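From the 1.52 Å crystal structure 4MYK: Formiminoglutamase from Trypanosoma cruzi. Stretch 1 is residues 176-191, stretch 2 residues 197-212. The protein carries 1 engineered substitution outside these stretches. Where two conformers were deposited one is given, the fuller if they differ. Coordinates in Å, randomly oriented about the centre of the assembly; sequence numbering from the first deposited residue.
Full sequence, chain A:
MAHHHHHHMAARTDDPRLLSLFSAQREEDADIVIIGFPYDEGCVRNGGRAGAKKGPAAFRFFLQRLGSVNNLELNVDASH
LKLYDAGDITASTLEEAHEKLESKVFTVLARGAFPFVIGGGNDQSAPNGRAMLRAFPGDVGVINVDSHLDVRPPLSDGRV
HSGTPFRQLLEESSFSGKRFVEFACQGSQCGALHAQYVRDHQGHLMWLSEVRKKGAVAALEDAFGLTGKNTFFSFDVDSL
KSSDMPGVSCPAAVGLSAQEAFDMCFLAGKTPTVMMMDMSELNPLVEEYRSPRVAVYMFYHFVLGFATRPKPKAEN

Stretch 1, residues 176-191: SGKRFVEFACQGSQCG
Stretch 2, residues 197-212: YVRDHQGHLMWLSEVR

The strands that begin at Phe 180 and His 204 run parallel, with 18° between their directions and axes 4.8 Å apart at closest. Val 181 pairs with His 204, Glu 182 with Leu 205 and Phe 183 with Met 206, at CA-CA distances of 4.7, 5.0 and 4.9 Å. From Phe 180 to Phe 183 phi/psi stays extended, between -123/130 at Val 181 and -93/118 at Glu 182; Met 206 is at -115/82. Before the first strand, Gly 177 and Lys 178 form a 3-10 segment. Before the second, a helix that begins earlier in the chain leads into a turn, and Gln 202 takes phi/psi 70/20.

The backbone ladder alternates between strands. His 204 N donates to Phe 180 O (2.9 Å), Glu 182 N to His 204 O (2.8 Å), Met 206 N to Glu 182 O (2.8 Å) and Ala 184 N to Met 206 O (2.8 Å). At Ala 184 the first stretch turns a corner, with phi/psi 68/30. Trp 207 is at the N-cap position, right before the next helix, and Leu 208 N donates to Cys 185 O (2.9 Å).

Gly 177 packs tightly: its CA lies 3.3 Å from His 201 O, and an ideal CB would clash with that oxygen. His 204 (chi1 m, -45°) reaches back so that NE2 donates to Lys 178 O (2.9 Å).

Val 181 (t), Phe 183 (t), His 204 and Met 206 (m, t, t) share one sheet face. Met 206 SD is 3.9 Å from both Val 181 CG1 and Phe 183 CD2. Val 211 (t) sets CG2 over the Phe 183 ring face, 3.7 Å from the centroid of its ring atoms, a CH-pi contact. Glu 182 (m, m) and Leu 205 (m, t) occupy the other face; Glu 182 CG meets Leu 205 CD2 at 3.8 Å.

Trp 207 (chi1 m, chi2 107°) brings its six-membered ring to the first stretch. Cys 185 SG (chi1 p) lies 3.5 Å from Trp 207 CE3, and Gly 187 N is 3.4 Å from Trp 207 CZ3.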

# COMPACT_ATOMS: atom_id res chain seq x y z
N SER A 176 -14.73 -33.84 7.72
CA SER A 176 -15.85 -33.16 8.33
C SER A 176 -15.83 -31.66 8.07
O SER A 176 -14.91 -30.95 8.48
CB SER A 176 -15.89 -33.40 9.84
OG SER A 176 -16.96 -32.68 10.43
N GLY A 177 -16.88 -31.18 7.41
CA GLY A 177 -17.03 -29.78 7.07
C GLY A 177 -17.09 -28.81 8.23
O GLY A 177 -16.77 -27.64 8.06
N LYS A 178 -17.53 -29.27 9.40
CA LYS A 178 -17.52 -28.42 10.58
C LYS A 178 -16.10 -27.98 10.89
O LYS A 178 -15.88 -27.10 11.71
CB LYS A 178 -18.08 -29.15 11.80
CG LYS A 178 -19.41 -29.81 11.60
CD LYS A 178 -19.86 -30.49 12.90
CE LYS A 178 -20.54 -31.83 12.62
NZ LYS A 178 -20.91 -32.58 13.86
N ARG A 179 -15.13 -28.62 10.25
CA ARG A 179 -13.72 -28.31 10.50
C ARG A 179 -13.05 -27.63 9.31
O ARG A 179 -11.84 -27.66 9.15
CB ARG A 179 -12.96 -29.55 10.96
CG ARG A 179 -13.41 -29.99 12.35
CD ARG A 179 -12.82 -31.32 12.75
NE ARG A 179 -11.37 -31.29 12.81
CZ ARG A 179 -10.63 -32.32 13.19
NH1 ARG A 179 -11.21 -33.46 13.53
NH2 ARG A 179 -9.31 -32.22 13.22
N PHE A 180 -13.88 -26.98 8.49
CA PHE A 180 -13.39 -26.23 7.34
C PHE A 180 -13.70 -24.74 7.45
O PHE A 180 -14.84 -24.34 7.65
CB PHE A 180 -13.94 -26.81 6.03
CG PHE A 180 -13.57 -26.01 4.82
CD1 PHE A 180 -12.25 -25.89 4.43
CD2 PHE A 180 -14.54 -25.38 4.07
CE1 PHE A 180 -11.91 -25.14 3.32
CE2 PHE A 180 -14.20 -24.64 2.95
CZ PHE A 180 -12.89 -24.52 2.58
N VAL A 181 -12.66 -23.92 7.31
CA VAL A 181 -12.83 -22.48 7.37
C VAL A 181 -12.31 -21.80 6.11
O VAL A 181 -11.20 -22.07 5.64
CB VAL A 181 -12.15 -21.88 8.62
CG1 VAL A 181 -12.28 -20.36 8.61
CG2 VAL A 181 -12.74 -22.47 9.88
N GLU A 182 -13.15 -20.93 5.54
CA GLU A 182 -12.75 -20.01 4.49
C GLU A 182 -12.35 -18.74 5.20
O GLU A 182 -13.17 -18.12 5.87
CB GLU A 182 -13.91 -19.73 3.54
CG GLU A 182 -14.44 -20.96 2.80
CD GLU A 182 -13.65 -21.29 1.54
OE1 GLU A 182 -12.48 -20.89 1.43
OE2 GLU A 182 -14.21 -21.97 0.66
N PHE A 183 -11.09 -18.35 5.07
CA PHE A 183 -10.55 -17.26 5.86
C PHE A 183 -10.16 -16.06 5.00
O PHE A 183 -9.38 -16.18 4.06
CB PHE A 183 -9.33 -17.74 6.64
CG PHE A 183 -8.93 -16.82 7.74
CD1 PHE A 183 -8.05 -15.77 7.51
CD2 PHE A 183 -9.45 -16.99 9.01
CE1 PHE A 183 -7.69 -14.92 8.52
CE2 PHE A 183 -9.09 -16.14 10.04
CZ PHE A 183 -8.21 -15.10 9.80
N ALA A 184 -10.72 -14.90 5.34
CA ALA A 184 -10.44 -13.64 4.64
C ALA A 184 -10.98 -13.65 3.22
O ALA A 184 -10.42 -13.02 2.33
CB ALA A 184 -8.94 -13.35 4.62
N CYS A 185 -12.08 -14.36 3.02
CA CYS A 185 -12.77 -14.33 1.75
C CYS A 185 -13.51 -12.99 1.58
O CYS A 185 -13.85 -12.32 2.56
CB CYS A 185 -13.73 -15.52 1.62
SG CYS A 185 -14.76 -15.79 3.07
N GLN A 186 -13.74 -12.60 0.32
CA GLN A 186 -14.28 -11.29 -0.00
C GLN A 186 -15.67 -11.38 -0.67
O GLN A 186 -15.80 -12.00 -1.73
CB GLN A 186 -13.28 -10.51 -0.87
CG GLN A 186 -12.02 -10.19 -0.11
CD GLN A 186 -11.04 -9.33 -0.88
OE1 GLN A 186 -11.43 -8.58 -1.77
NE2 GLN A 186 -9.77 -9.44 -0.55
N GLY A 187 -16.69 -10.77 -0.06
CA GLY A 187 -18.06 -10.85 -0.55
C GLY A 187 -18.30 -10.34 -1.97
O GLY A 187 -19.29 -10.69 -2.61
N SER A 188 -17.39 -9.52 -2.47
CA SER A 188 -17.46 -8.99 -3.83
C SER A 188 -16.99 -10.01 -4.87
O SER A 188 -17.11 -9.78 -6.07
CB SER A 188 -16.59 -7.75 -3.94
OG SER A 188 -15.33 -8.01 -3.35
N GLN A 189 -16.45 -11.11 -4.38
CA GLN A 189 -15.83 -12.14 -5.20
C GLN A 189 -16.32 -13.53 -4.84
O GLN A 189 -15.66 -14.51 -5.18
CB GLN A 189 -14.31 -12.15 -4.98
CG GLN A 189 -13.55 -11.02 -5.61
CD GLN A 189 -12.14 -11.43 -5.92
OE1 GLN A 189 -11.67 -11.27 -7.05
NE2 GLN A 189 -11.45 -11.99 -4.93
N CYS A 190 -17.44 -13.64 -4.14
CA CYS A 190 -17.92 -14.95 -3.74
C CYS A 190 -19.38 -15.21 -4.12
O CYS A 190 -20.31 -14.58 -3.61
CB CYS A 190 -17.63 -15.20 -2.25
SG CYS A 190 -15.83 -15.24 -1.89
N GLY A 191 -19.57 -16.16 -5.03
CA GLY A 191 -20.90 -16.54 -5.48
C GLY A 191 -21.71 -16.93 -4.27
O GLY A 191 -21.16 -17.48 -3.31
N TYR A 197 -23.08 -23.69 -0.47
CA TYR A 197 -22.45 -25.02 -0.46
C TYR A 197 -21.59 -25.28 0.79
O TYR A 197 -21.76 -26.29 1.48
CB TYR A 197 -21.61 -25.23 -1.73
CG TYR A 197 -20.92 -26.59 -1.80
CD1 TYR A 197 -19.56 -26.72 -1.53
CD2 TYR A 197 -21.63 -27.73 -2.14
CE1 TYR A 197 -18.93 -27.96 -1.59
CE2 TYR A 197 -21.01 -28.98 -2.20
CZ TYR A 197 -19.66 -29.09 -1.93
OH TYR A 197 -19.05 -30.33 -2.00
N VAL A 198 -20.66 -24.39 1.07
CA VAL A 198 -19.83 -24.49 2.26
C VAL A 198 -20.67 -24.55 3.53
O VAL A 198 -20.50 -25.43 4.37
CB VAL A 198 -18.89 -23.26 2.40
CG1 VAL A 198 -18.20 -23.28 3.75
CG2 VAL A 198 -17.89 -23.21 1.26
N ARG A 199 -21.59 -23.59 3.67
CA ARG A 199 -22.39 -23.52 4.87
C ARG A 199 -23.31 -24.72 5.00
O ARG A 199 -23.52 -25.22 6.10
CB ARG A 199 -23.14 -22.20 4.95
CG ARG A 199 -22.23 -21.08 5.45
CD ARG A 199 -22.71 -19.71 5.04
NE ARG A 199 -21.99 -18.65 5.74
CZ ARG A 199 -22.22 -17.34 5.57
NH1 ARG A 199 -23.16 -16.93 4.71
NH2 ARG A 199 -21.51 -16.45 6.26
N ASP A 200 -23.83 -25.19 3.87
CA ASP A 200 -24.64 -26.42 3.86
C ASP A 200 -23.80 -27.66 4.18
O ASP A 200 -24.34 -28.74 4.41
CB ASP A 200 -25.34 -26.60 2.51
CG ASP A 200 -26.63 -25.78 2.41
OD1 ASP A 200 -26.99 -25.10 3.39
OD2 ASP A 200 -27.26 -25.83 1.34
N HIS A 201 -22.49 -27.49 4.18
CA HIS A 201 -21.59 -28.54 4.61
C HIS A 201 -21.09 -28.24 6.01
O HIS A 201 -20.22 -28.94 6.52
CB HIS A 201 -20.42 -28.69 3.63
CG HIS A 201 -20.71 -29.57 2.46
ND1 HIS A 201 -21.35 -29.13 1.33
CD2 HIS A 201 -20.45 -30.88 2.26
CE1 HIS A 201 -21.48 -30.12 0.48
NE2 HIS A 201 -20.94 -31.20 1.01
N GLN A 202 -21.65 -27.19 6.60
CA GLN A 202 -21.32 -26.74 7.95
C GLN A 202 -19.92 -26.13 8.07
O GLN A 202 -19.37 -26.04 9.16
CB GLN A 202 -21.50 -27.87 8.94
CG GLN A 202 -22.91 -28.40 9.03
CD GLN A 202 -23.02 -29.51 10.03
OE1 GLN A 202 -22.83 -30.69 9.70
NE2 GLN A 202 -23.30 -29.16 11.28
N GLY A 203 -19.37 -25.70 6.94
CA GLY A 203 -18.13 -24.95 6.92
C GLY A 203 -18.35 -23.50 7.31
O GLY A 203 -19.48 -23.00 7.32
N HIS A 204 -17.26 -22.81 7.63
CA HIS A 204 -17.33 -21.48 8.22
C HIS A 204 -16.75 -20.42 7.30
O HIS A 204 -15.64 -20.57 6.77
CB HIS A 204 -16.63 -21.46 9.58
CG HIS A 204 -16.97 -22.63 10.44
ND1 HIS A 204 -17.84 -22.55 11.50
CD2 HIS A 204 -16.59 -23.93 10.36
CE1 HIS A 204 -17.97 -23.74 12.06
NE2 HIS A 204 -17.22 -24.60 11.38
N LEU A 205 -17.50 -19.34 7.12
CA LEU A 205 -17.03 -18.19 6.36
C LEU A 205 -16.55 -17.11 7.31
O LEU A 205 -17.32 -16.61 8.12
CB LEU A 205 -18.13 -17.64 5.46
CG LEU A 205 -18.84 -18.65 4.56
CD1 LEU A 205 -19.71 -17.92 3.55
CD2 LEU A 205 -17.85 -19.55 3.86
N MET A 206 -15.27 -16.76 7.19
CA MET A 206 -14.68 -15.67 7.95
C MET A 206 -14.25 -14.52 7.04
O MET A 206 -13.08 -14.41 6.67
CB MET A 206 -13.50 -16.19 8.76
CG MET A 206 -13.96 -17.00 9.96
SD MET A 206 -12.65 -17.39 11.13
CE MET A 206 -13.65 -18.10 12.43
N TRP A 207 -15.22 -13.67 6.67
CA TRP A 207 -15.02 -12.61 5.69
C TRP A 207 -13.89 -11.69 6.09
O TRP A 207 -13.65 -11.49 7.28
CB TRP A 207 -16.30 -11.78 5.52
CG TRP A 207 -17.49 -12.56 5.07
CD1 TRP A 207 -18.56 -12.91 5.83
CD2 TRP A 207 -17.72 -13.11 3.76
NE1 TRP A 207 -19.45 -13.63 5.07
CE2 TRP A 207 -18.96 -13.76 3.80
CE3 TRP A 207 -17.00 -13.10 2.56
CZ2 TRP A 207 -19.50 -14.41 2.69
CZ3 TRP A 207 -17.54 -13.75 1.45
CH2 TRP A 207 -18.77 -14.39 1.53
N LEU A 208 -13.21 -11.13 5.10
CA LEU A 208 -12.12 -10.19 5.34
C LEU A 208 -12.49 -9.15 6.42
O LEU A 208 -11.76 -8.96 7.39
CB LEU A 208 -11.72 -9.50 4.03
CG LEU A 208 -10.58 -8.47 4.08
CD1 LEU A 208 -9.30 -9.09 4.61
CD2 LEU A 208 -10.36 -7.86 2.71
N SER A 209 -13.64 -8.50 6.24
CA SER A 209 -14.10 -7.45 7.14
C SER A 209 -14.11 -7.89 8.61
O SER A 209 -13.81 -7.11 9.51
CB SER A 209 -15.48 -6.93 6.71
OG SER A 209 -16.45 -7.96 6.68
N GLU A 210 -14.44 -9.15 8.86
CA GLU A 210 -14.48 -9.65 10.23
C GLU A 210 -13.09 -10.02 10.75
O GLU A 210 -12.77 -9.78 11.92
CB GLU A 210 -15.48 -10.81 10.34
CG GLU A 210 -14.87 -12.18 10.45
CD GLU A 210 -15.93 -13.26 10.63
OE1 GLU A 210 -16.90 -13.29 9.82
OE2 GLU A 210 -15.80 -14.06 11.59
N VAL A 211 -12.25 -10.59 9.88
CA VAL A 211 -10.84 -10.81 10.23
C VAL A 211 -10.20 -9.48 10.65
O VAL A 211 -9.50 -9.38 11.66
CB VAL A 211 -10.04 -11.42 9.05
CG1 VAL A 211 -8.55 -11.45 9.34
CG2 VAL A 211 -10.55 -12.81 8.70
N ARG A 212 -10.45 -8.45 9.85
CA ARG A 212 -9.91 -7.13 10.10
C ARG A 212 -10.53 -6.54 11.36
O ARG A 212 -9.85 -5.85 12.12
CB ARG A 212 -10.16 -6.22 8.90
CG ARG A 212 -9.57 -6.72 7.59
CD ARG A 212 -9.06 -5.53 6.81
NE ARG A 212 -8.14 -4.79 7.67
CZ ARG A 212 -6.82 -4.89 7.61
NH1 ARG A 212 -6.25 -5.66 6.68
NH2 ARG A 212 -6.07 -4.19 8.47